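Local coordinates for porin (Pseudomonas aeruginosa, PDB 3T24), which forms a beta-barrel channel of the OprD porin family in the outer membrane, probably admitting small carboxylate-bearing solutes to the periplasm, at residues A[123-137]-A[285-297]. Sequence-based numbering, arbitrary orientation.
Sequences PVIMPNDSRLLPQTF and FAYINGADPYLVN. With SO4 (sulfate ion), chain F.
Two loops folded into the barrel, 123-137 and 285-297, meet near the centre of the chain in a mixed contact, polar at Asn128 and Asp292, apolar at Pro123, Met126 and Tyr294, with waters between the backbones. Asn128 ND2 reaches Asp292 OD1 at 2.9 Å in a nearly straight bond (171°), approaching the carboxylate oxygen on its syn side. CG of Asn128 lies anti to the backbone N (chi1 -178°), which carries the amide across to the other loop. ND2 also donates to Ser130 OG, while OD1 accepts from Ser130 N in an Asx turn and from Arg163, so the amide's rotation is fixed. Beside it, Asp292 N donates to Met126 O at 2.8 Å. Such inward-folded loops narrow the lumen of OprD-family porins, and here Arg131, through NE and NH2, holds a sulfate, probably from the crystallisation liquor, with Arg163 and Arg391; these arginines are consistent with a carboxylate channel. Gly290, in a type II turn, passes against the Gln135 amide. Towards Pro123 the contact turns apolar: Pro123 CB lies 3.6 Å from Tyr294 CD2, and Met126 SD sits obliquely to that ring in a Met-aromatic contact. One water bridges Pro123 O to Tyr294 N, another Met126 N to Asp292 O.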
ATOM      1  N   PRO A 123       1.818  -6.878   6.541  1.00 31.10           N
ATOM      2  CA  PRO A 123       3.002  -7.055   5.696  1.00 23.49           C
ATOM      3  C   PRO A 123       2.756  -7.979   4.529  1.00 22.71           C
ATOM      4  O   PRO A 123       3.403  -7.819   3.498  1.00 23.22           O
ATOM      5  CB  PRO A 123       4.029  -7.658   6.661  1.00 23.37           C
ATOM      6  CG  PRO A 123       3.652  -7.033   7.997  1.00 24.32           C
ATOM      7  CD  PRO A 123       2.137  -7.016   7.980  1.00 22.01           C
ATOM      8  N   VAL A 124       1.820  -8.911   4.660  1.00 21.59           N
ATOM      9  CA  VAL A 124       1.534  -9.808   3.551  1.00 22.38           C
ATOM     10  C   VAL A 124       0.365  -9.399   2.669  1.00 23.52           C
ATOM     11  O   VAL A 124       0.019 -10.130   1.742  1.00 25.02           O
ATOM     12  CB  VAL A 124       1.313 -11.237   4.040  1.00 26.51           C
ATOM     13  CG1 VAL A 124       2.626 -11.797   4.543  1.00 25.47           C
ATOM     14  CG2 VAL A 124       0.251 -11.256   5.125  1.00 27.15           C
ATOM     15  N   ILE A 125      -0.233  -8.241   2.949  1.00 25.59           N
ATOM     16  CA  ILE A 125      -1.299  -7.696   2.094  1.00 21.74           C
ATOM     17  C   ILE A 125      -1.520  -6.201   2.375  1.00 23.25           C
ATOM     18  O   ILE A 125      -2.101  -5.807   3.405  1.00 25.10           O
ATOM     19  CB  ILE A 125      -2.629  -8.508   2.205  1.00 20.90           C
ATOM     20  CG1 ILE A 125      -3.763  -7.832   1.435  1.00 25.27           C
ATOM     21  CG2 ILE A 125      -3.071  -8.648   3.649  1.00 22.79           C
ATOM     22  CD1 ILE A 125      -3.349  -7.354   0.012  1.00 44.00           C
ATOM     23  N   MET A 126      -1.025  -5.369   1.464  1.00 21.10           N
ATOM     24  CA  MET A 126      -1.241  -3.926   1.538  1.00 26.67           C
ATOM     25  C   MET A 126      -2.062  -3.486   0.343  1.00 25.42           C
ATOM     26  O   MET A 126      -1.542  -3.313  -0.750  1.00 26.76           O
ATOM     27  CB  MET A 126       0.074  -3.137   1.598  1.00 24.38           C
ATOM     28  CG  MET A 126       0.895  -3.431   2.824  1.00 26.85           C
ATOM     29  SD  MET A 126       0.287  -2.585   4.300  1.00 30.29           S
ATOM     30  CE  MET A 126       0.460  -0.885   3.763  1.00 31.56           C
ATOM     31  N   PRO A 127      -3.365  -3.315   0.563  1.00 38.11           N
ATOM     32  CA  PRO A 127      -4.330  -2.982  -0.489  1.00 27.11           C
ATOM     33  C   PRO A 127      -3.960  -1.651  -1.119  1.00 29.51           C
ATOM     34  O   PRO A 127      -3.545  -0.736  -0.413  1.00 32.90           O
ATOM     35  CB  PRO A 127      -5.643  -2.872   0.282  1.00 26.13           C
ATOM     36  CG  PRO A 127      -5.432  -3.719   1.514  1.00 27.18           C
ATOM     37  CD  PRO A 127      -4.007  -3.482   1.882  1.00 30.36           C
ATOM     38  N   ASN A 128      -4.069  -1.549  -2.437  1.00 27.46           N
ATOM     39  CA  ASN A 128      -3.792  -0.279  -3.082  1.00 25.76           C
ATOM     40  C   ASN A 128      -4.833   0.810  -2.797  1.00 30.40           C
ATOM     41  O   ASN A 128      -6.042   0.546  -2.807  1.00 30.88           O
ATOM     42  CB  ASN A 128      -3.671  -0.430  -4.589  1.00 24.29           C
ATOM     43  CG  ASN A 128      -3.328   0.883  -5.240  1.00 33.52           C
ATOM     44  OD1 ASN A 128      -4.209   1.610  -5.685  1.00 41.13           O
ATOM     45  ND2 ASN A 128      -2.049   1.222  -5.246  1.00 24.92           N
ATOM     46  N   ASP A 129      -4.359   2.029  -2.545  1.00 34.11           N
ATOM     47  CA  ASP A 129      -5.245   3.187  -2.503  1.00 37.98           C
ATOM     48  C   ASP A 129      -4.549   4.464  -2.975  1.00 35.53           C
ATOM     49  O   ASP A 129      -4.641   5.510  -2.346  1.00 41.12           O
ATOM     50  CB  ASP A 129      -5.867   3.389  -1.113  1.00 43.74           C
ATOM     51  CG  ASP A 129      -6.928   4.483  -1.114  1.00 54.52           C
ATOM     52  OD1 ASP A 129      -7.349   4.868  -2.236  1.00 47.19           O
ATOM     53  OD2 ASP A 129      -7.342   4.942  -0.012  1.00 59.18           O
ATOM     54  N   SER A 130      -3.886   4.376  -4.111  1.00 34.37           N
ATOM     55  CA  SER A 130      -3.114   5.481  -4.628  1.00 41.26           C
ATOM     56  C   SER A 130      -3.841   6.161  -5.783  1.00 47.14           C
ATOM     57  O   SER A 130      -3.458   7.256  -6.181  1.00 58.78           O
ATOM     58  CB  SER A 130      -1.739   4.984  -5.100  1.00 37.42           C
ATOM     59  OG  SER A 130      -1.887   4.106  -6.206  1.00 36.69           O
ATOM     60  N   ARG A 131      -4.866   5.509  -6.333  1.00 41.30           N
ATOM     61  CA  ARG A 131      -5.673   6.089  -7.425  1.00 45.91           C
ATOM     62  C   ARG A 131      -6.940   6.768  -6.887  1.00 40.83           C
ATOM     63  O   ARG A 131      -6.915   7.378  -5.828  1.00 36.58           O
ATOM     64  CB  ARG A 131      -6.090   5.019  -8.436  1.00 58.32           C
ATOM     65  CG  ARG A 131      -4.955   4.298  -9.115  1.00 63.21           C
ATOM     66  CD  ARG A 131      -4.097   5.234  -9.923  1.00 61.29           C
ATOM     67  NE  ARG A 131      -2.881   4.560 -10.361  1.00 59.15           N
ATOM     68  CZ  ARG A 131      -2.670   4.126 -11.598  1.00 57.41           C
ATOM     69  NH1 ARG A 131      -3.598   4.313 -12.537  1.00 51.89           N
ATOM     70  NH2 ARG A 131      -1.525   3.517 -11.896  1.00 50.17           N
ATOM     71  N   LEU A 132      -8.053   6.646  -7.609  1.00 36.78           N
ATOM     72  CA  LEU A 132      -9.290   7.328  -7.198  1.00 41.09           C
ATOM     73  C   LEU A 132     -10.021   6.597  -6.065  1.00 33.56           C
ATOM     74  O   LEU A 132     -10.383   7.188  -5.066  1.00 34.88           O
ATOM     75  CB  LEU A 132     -10.238   7.501  -8.387  1.00 35.99           C
ATOM     76  CG  LEU A 132     -11.465   8.391  -8.137  1.00 41.00           C
ATOM     77  CD1 LEU A 132     -11.069   9.854  -7.856  1.00 38.46           C
ATOM     78  CD2 LEU A 132     -12.458   8.318  -9.319  1.00 36.58           C
ATOM     79  N   LEU A 133     -10.235   5.307  -6.269  1.00 33.67           N
ATOM     80  CA  LEU A 133     -10.976   4.466  -5.358  1.00 35.13           C
ATOM     81  C   LEU A 133     -10.060   3.346  -4.844  1.00 32.91           C
ATOM     82  O   LEU A 133      -9.214   2.825  -5.578  1.00 35.88           O
ATOM     83  CB  LEU A 133     -12.175   3.865  -6.096  1.00 36.58           C
ATOM     84  CG  LEU A 133     -13.111   4.855  -6.812  1.00 40.64           C
ATOM     85  CD1 LEU A 133     -14.291   4.123  -7.455  1.00 39.70           C
ATOM     86  CD2 LEU A 133     -13.616   5.957  -5.877  1.00 34.16           C
ATOM     87  N   PRO A 134     -10.214   2.990  -3.574  1.00 27.08           N
ATOM     88  CA  PRO A 134      -9.399   1.931  -2.964  1.00 25.26           C
ATOM     89  C   PRO A 134      -9.693   0.549  -3.538  1.00 35.42           C
ATOM     90  O   PRO A 134     -10.805   0.260  -3.972  1.00 35.76           O
ATOM     91  CB  PRO A 134      -9.793   1.985  -1.469  1.00 26.07           C
ATOM     92  CG  PRO A 134     -11.145   2.617  -1.451  1.00 28.07           C
ATOM     93  CD  PRO A 134     -11.184   3.584  -2.630  1.00 28.99           C
ATOM     94  N   GLN A 135      -8.660  -0.281  -3.570  1.00 32.74           N
ATOM     95  CA  GLN A 135      -8.811  -1.708  -3.786  1.00 26.19           C
ATOM     96  C   GLN A 135      -9.437  -2.276  -2.508  1.00 26.05           C
ATOM     97  O   GLN A 135      -9.030  -1.915  -1.407  1.00 29.61           O
ATOM     98  CB  GLN A 135      -7.414  -2.320  -4.021  1.00 25.26           C
ATOM     99  CG  GLN A 135      -7.365  -3.829  -4.187  1.00 18.91           C
ATOM    100  CD  GLN A 135      -5.938  -4.364  -4.215  1.00 27.20           C
ATOM    101  OE1 GLN A 135      -5.097  -3.946  -3.420  1.00 30.56           O
ATOM    102  NE2 GLN A 135      -5.657  -5.278  -5.149  1.00 21.14           N
ATOM    103  N   THR A 136     -10.440  -3.140  -2.643  1.00 28.08           N
ATOM    104  CA  THR A 136     -11.028  -3.785  -1.478  1.00 28.57           C
ATOM    105  C   THR A 136     -11.121  -5.287  -1.697  1.00 27.37           C
ATOM    106  O   THR A 136     -10.992  -5.758  -2.815  1.00 24.91           O
ATOM    107  CB  THR A 136     -12.461  -3.286  -1.199  1.00 36.11           C
ATOM    108  OG1 THR A 136     -13.333  -3.769  -2.230  1.00 33.21           O
ATOM    109  CG2 THR A 136     -12.525  -1.745  -1.127  1.00 33.43           C
ATOM    110  N   PHE A 137     -11.397  -6.026  -0.628  1.00 30.43           N
ATOM    111  CA  PHE A 137     -11.501  -7.479  -0.689  1.00 29.26           C
ATOM    112  C   PHE A 137     -12.786  -7.969  -0.028  1.00 34.00           C
ATOM    113  O   PHE A 137     -13.362  -7.277   0.801  1.00 37.24           O
ATOM    114  CB  PHE A 137     -10.298  -8.119   0.012  1.00 28.47           C
ATOM    115  CG  PHE A 137      -8.990  -7.883  -0.696  1.00 26.55           C
ATOM    116  CD1 PHE A 137      -8.274  -6.727  -0.474  1.00 22.39           C
ATOM    117  CD2 PHE A 137      -8.497  -8.811  -1.597  1.00 18.57           C
ATOM    118  CE1 PHE A 137      -7.109  -6.503  -1.136  1.00 20.61           C
ATOM    119  CE2 PHE A 137      -7.308  -8.593  -2.263  1.00 21.23           C
ATOM    120  CZ  PHE A 137      -6.607  -7.440  -2.024  1.00 19.52           C
ATOM    121  N   PHE A 285       9.846 -10.504  -5.766  1.00 25.20           N
ATOM    122  CA  PHE A 285       8.868 -10.533  -4.662  1.00 27.50           C
ATOM    123  C   PHE A 285       7.443 -10.953  -5.061  1.00 26.85           C
ATOM    124  O   PHE A 285       6.947 -10.579  -6.127  1.00 26.14           O
ATOM    125  CB  PHE A 285       8.826  -9.163  -4.012  1.00 24.56           C
ATOM    126  CG  PHE A 285       8.057  -9.120  -2.724  1.00 31.15           C
ATOM    127  CD1 PHE A 285       8.471  -9.864  -1.632  1.00 30.65           C
ATOM    128  CD2 PHE A 285       6.928  -8.314  -2.599  1.00 24.83           C
ATOM    129  CE1 PHE A 285       7.759  -9.823  -0.431  1.00 27.85           C
ATOM    130  CE2 PHE A 285       6.231  -8.256  -1.414  1.00 25.99           C
ATOM    131  CZ  PHE A 285       6.642  -9.003  -0.320  1.00 27.51           C
ATOM    132  N   ALA A 286       6.795 -11.737  -4.205  1.00 21.97           N
ATOM    133  CA  ALA A 286       5.422 -12.207  -4.461  1.00 22.73           C
ATOM    134  C   ALA A 286       4.359 -11.384  -3.724  1.00 24.51           C
ATOM    135  O   ALA A 286       4.421 -11.237  -2.491  1.00 23.08           O
ATOM    136  CB  ALA A 286       5.281 -13.677  -4.084  1.00 24.02           C
ATOM    137  N   TYR A 287       3.392 -10.849  -4.474  1.00 20.13           N
ATOM    138  CA  TYR A 287       2.258 -10.126  -3.852  1.00 24.42           C
ATOM    139  C   TYR A 287       1.008 -10.085  -4.723  1.00 23.79           C
ATOM    140  O   TYR A 287       1.098 -10.174  -5.946  1.00 25.20           O
ATOM    141  CB  TYR A 287       2.650  -8.714  -3.378  1.00 25.55           C
ATOM    142  CG  TYR A 287       3.132  -7.745  -4.459  1.00 25.27           C
ATOM    143  CD1 TYR A 287       2.375  -6.630  -4.810  1.00 24.99           C
ATOM    144  CD2 TYR A 287       4.358  -7.920  -5.083  1.00 22.69           C
ATOM    145  CE1 TYR A 287       2.824  -5.726  -5.767  1.00 24.56           C
ATOM    146  CE2 TYR A 287       4.817  -7.024  -6.039  1.00 21.68           C
ATOM    147  CZ  TYR A 287       4.046  -5.928  -6.382  1.00 29.07           C
ATOM    148  OH  TYR A 287       4.494  -5.029  -7.342  1.00 26.41           O
ATOM    149  N   ILE A 288      -0.157  -9.984  -4.079  1.00 21.55           N
ATOM    150  CA  ILE A 288      -1.431 -10.011  -4.804  1.00 25.25           C
ATOM    151  C   ILE A 288      -1.447  -8.955  -5.895  1.00 22.85           C
ATOM    152  O   ILE A 288      -1.054  -7.810  -5.677  1.00 22.38           O
ATOM    153  CB  ILE A 288      -2.678  -9.861  -3.857  1.00 25.68           C
ATOM    154  CG1 ILE A 288      -2.779 -11.078  -2.925  1.00 27.73           C
ATOM    155  CG2 ILE A 288      -3.977  -9.726  -4.644  1.00 18.17           C
ATOM    156  CD1 ILE A 288      -3.413 -10.765  -1.593  1.00 27.47           C
ATOM    157  N   ASN A 289      -1.883  -9.364  -7.079  1.00 20.66           N
ATOM    158  CA  ASN A 289      -1.960  -8.454  -8.198  1.00 22.31           C
ATOM    159  C   ASN A 289      -2.969  -7.332  -7.897  1.00 24.80           C
ATOM    160  O   ASN A 289      -4.113  -7.605  -7.572  1.00 29.30           O
ATOM    161  CB  ASN A 289      -2.375  -9.208  -9.450  1.00 19.75           C
ATOM    162  CG  ASN A 289      -2.354  -8.330 -10.673  1.00 24.25           C
ATOM    163  OD1 ASN A 289      -1.486  -7.489 -10.818  1.00 35.33           O
ATOM    164  ND2 ASN A 289      -3.325  -8.489 -11.533  1.00 23.54           N
ATOM    165  N   GLY A 290      -2.528  -6.083  -8.007  1.00 21.77           N
ATOM    166  CA  GLY A 290      -3.355  -4.950  -7.686  1.00 22.75           C
ATOM    167  C   GLY A 290      -2.977  -4.351  -6.343  1.00 30.25           C
ATOM    168  O   GLY A 290      -3.179  -3.164  -6.117  1.00 28.83           O
ATOM    169  N   ALA A 291      -2.425  -5.155  -5.441  1.00 22.26           N
ATOM    170  CA  ALA A 291      -2.040  -4.598  -4.156  1.00 24.80           C
ATOM    171  C   ALA A 291      -0.682  -3.932  -4.268  1.00 24.10           C
ATOM    172  O   ALA A 291      -0.042  -4.015  -5.310  1.00 25.00           O
ATOM    173  CB  ALA A 291      -2.020  -5.675  -3.086  1.00 21.66           C
ATOM    174  N   ASP A 292      -0.265  -3.276  -3.189  1.00 24.67           N
ATOM    175  CA  ASP A 292       1.087  -2.743  -3.035  1.00 26.34           C
ATOM    176  C   ASP A 292       1.981  -3.754  -2.334  1.00 32.90           C
ATOM    177  O   ASP A 292       1.564  -4.396  -1.348  1.00 35.45           O
ATOM    178  CB  ASP A 292       1.083  -1.500  -2.140  1.00 23.18           C
ATOM    179  CG  ASP A 292       0.323  -0.333  -2.742  1.00 29.94           C
ATOM    180  OD1 ASP A 292      -0.048  -0.411  -3.926  1.00 28.47           O
ATOM    181  OD2 ASP A 292       0.086   0.663  -2.012  1.00 34.40           O
ATOM    182  N   PRO A 293       3.242  -3.852  -2.775  1.00 31.41           N
ATOM    183  CA  PRO A 293       4.105  -4.781  -2.058  1.00 26.42           C
ATOM    184  C   PRO A 293       4.633  -4.046  -0.859  1.00 26.30           C
ATOM    185  O   PRO A 293       5.004  -2.891  -0.965  1.00 26.91           O
ATOM    186  CB  PRO A 293       5.245  -5.023  -3.048  1.00 22.66           C
ATOM    187  CG  PRO A 293       5.395  -3.685  -3.728  1.00 27.23           C
ATOM    188  CD  PRO A 293       4.002  -3.032  -3.735  1.00 28.35           C
ATOM    189  N   TYR A 294       4.682  -4.719   0.273  1.00 20.48           N
ATOM    190  CA  TYR A 294       5.259  -4.124   1.440  1.00 21.77           C
ATOM    191  C   TYR A 294       6.782  -4.182   1.349  1.00 32.62           C
ATOM    192  O   TYR A 294       7.403  -5.070   1.915  1.00 30.99           O
ATOM    193  CB  TYR A 294       4.741  -4.880   2.658  1.00 26.44           C
ATOM    194  CG  TYR A 294       5.055  -4.217   3.966  1.00 30.97           C
ATOM    195  CD1 TYR A 294       4.661  -2.897   4.219  1.00 30.31           C
ATOM    196  CD2 TYR A 294       5.723  -4.916   4.973  1.00 32.29           C
ATOM    197  CE1 TYR A 294       4.952  -2.286   5.444  1.00 26.38           C
ATOM    198  CE2 TYR A 294       6.004  -4.317   6.197  1.00 34.62           C
ATOM    199  CZ  TYR A 294       5.622  -3.009   6.428  1.00 34.90           C
ATOM    200  OH  TYR A 294       5.924  -2.432   7.645  1.00 43.49           O
ATOM    201  N   LEU A 295       7.372  -3.225   0.637  1.00 34.24           N
ATOM    202  CA  LEU A 295       8.823  -3.177   0.405  1.00 25.96           C
ATOM    203  C   LEU A 295       9.332  -1.743   0.563  1.00 28.78           C
ATOM    204  O   LEU A 295       8.737  -0.809   0.043  1.00 30.80           O
ATOM    205  CB  LEU A 295       9.155  -3.676  -1.021  1.00 24.39           C
ATOM    206  CG  LEU A 295       8.804  -5.136  -1.357  1.00 27.48           C
ATOM    207  CD1 LEU A 295       8.899  -5.426  -2.863  1.00 19.91           C
ATOM    208  CD2 LEU A 295       9.667  -6.123  -0.546  1.00 21.77           C
ATOM    209  N   VAL A 296      10.452  -1.561   1.247  1.00 27.30           N
ATOM    210  CA  VAL A 296      10.934  -0.209   1.518  1.00 29.54           C
ATOM    211  C   VAL A 296      11.280   0.601   0.269  1.00 31.27           C
ATOM    212  O   VAL A 296      11.242   1.820   0.302  1.00 35.21           O
ATOM    213  CB  VAL A 296      12.163  -0.188   2.478  1.00 28.55           C
ATOM    214  CG1 VAL A 296      11.782  -0.715   3.842  1.00 29.35           C
ATOM    215  CG2 VAL A 296      13.371  -0.964   1.872  1.00 28.51           C
ATOM    216  N   ASN A 297      11.642  -0.058  -0.826  1.00 36.63           N
ATOM    217  CA  ASN A 297      11.981   0.687  -2.044  1.00 36.81           C
ATOM    218  C   ASN A 297      10.904   0.676  -3.108  1.00 33.76           C
ATOM    219  O   ASN A 297      11.133   1.074  -4.248  1.00 32.71           O
ATOM    220  CB  ASN A 297      13.305   0.225  -2.623  1.00 37.55           C
ATOM    221  CG  ASN A 297      14.461   0.575  -1.735  1.00 39.97           C
ATOM    222  OD1 ASN A 297      14.332   1.425  -0.834  1.00 39.75           O
ATOM    223  ND2 ASN A 297      15.613  -0.073  -1.973  1.00 31.92           N
TER
HETATM  224  S   SO4 F 397      -0.142   2.932  -8.872  1.00 57.41           S
HETATM  225  O1  SO4 F 397       0.808   2.692  -7.788  1.00 59.24           O
HETATM  226  O2  SO4 F 397      -1.113   3.954  -8.490  1.00 65.56           O
HETATM  227  O3  SO4 F 397       0.521   3.414 -10.076  1.00 60.61           O
HETATM  228  O4  SO4 F 397      -0.822   1.665  -9.149  1.00 60.83           O
HETATM  229  O   HOH W   1       3.411  -7.441   0.731  1.00 23.42           O
HETATM  230  O   HOH W   2      -0.109  -9.046  -1.252  1.00 21.52           O
HETATM  231  O   HOH W   3       0.880  -6.842  -0.405  1.00 21.87           O
HETATM  232  O   HOH W   4      -1.698   2.832  -1.730  1.00 34.03           O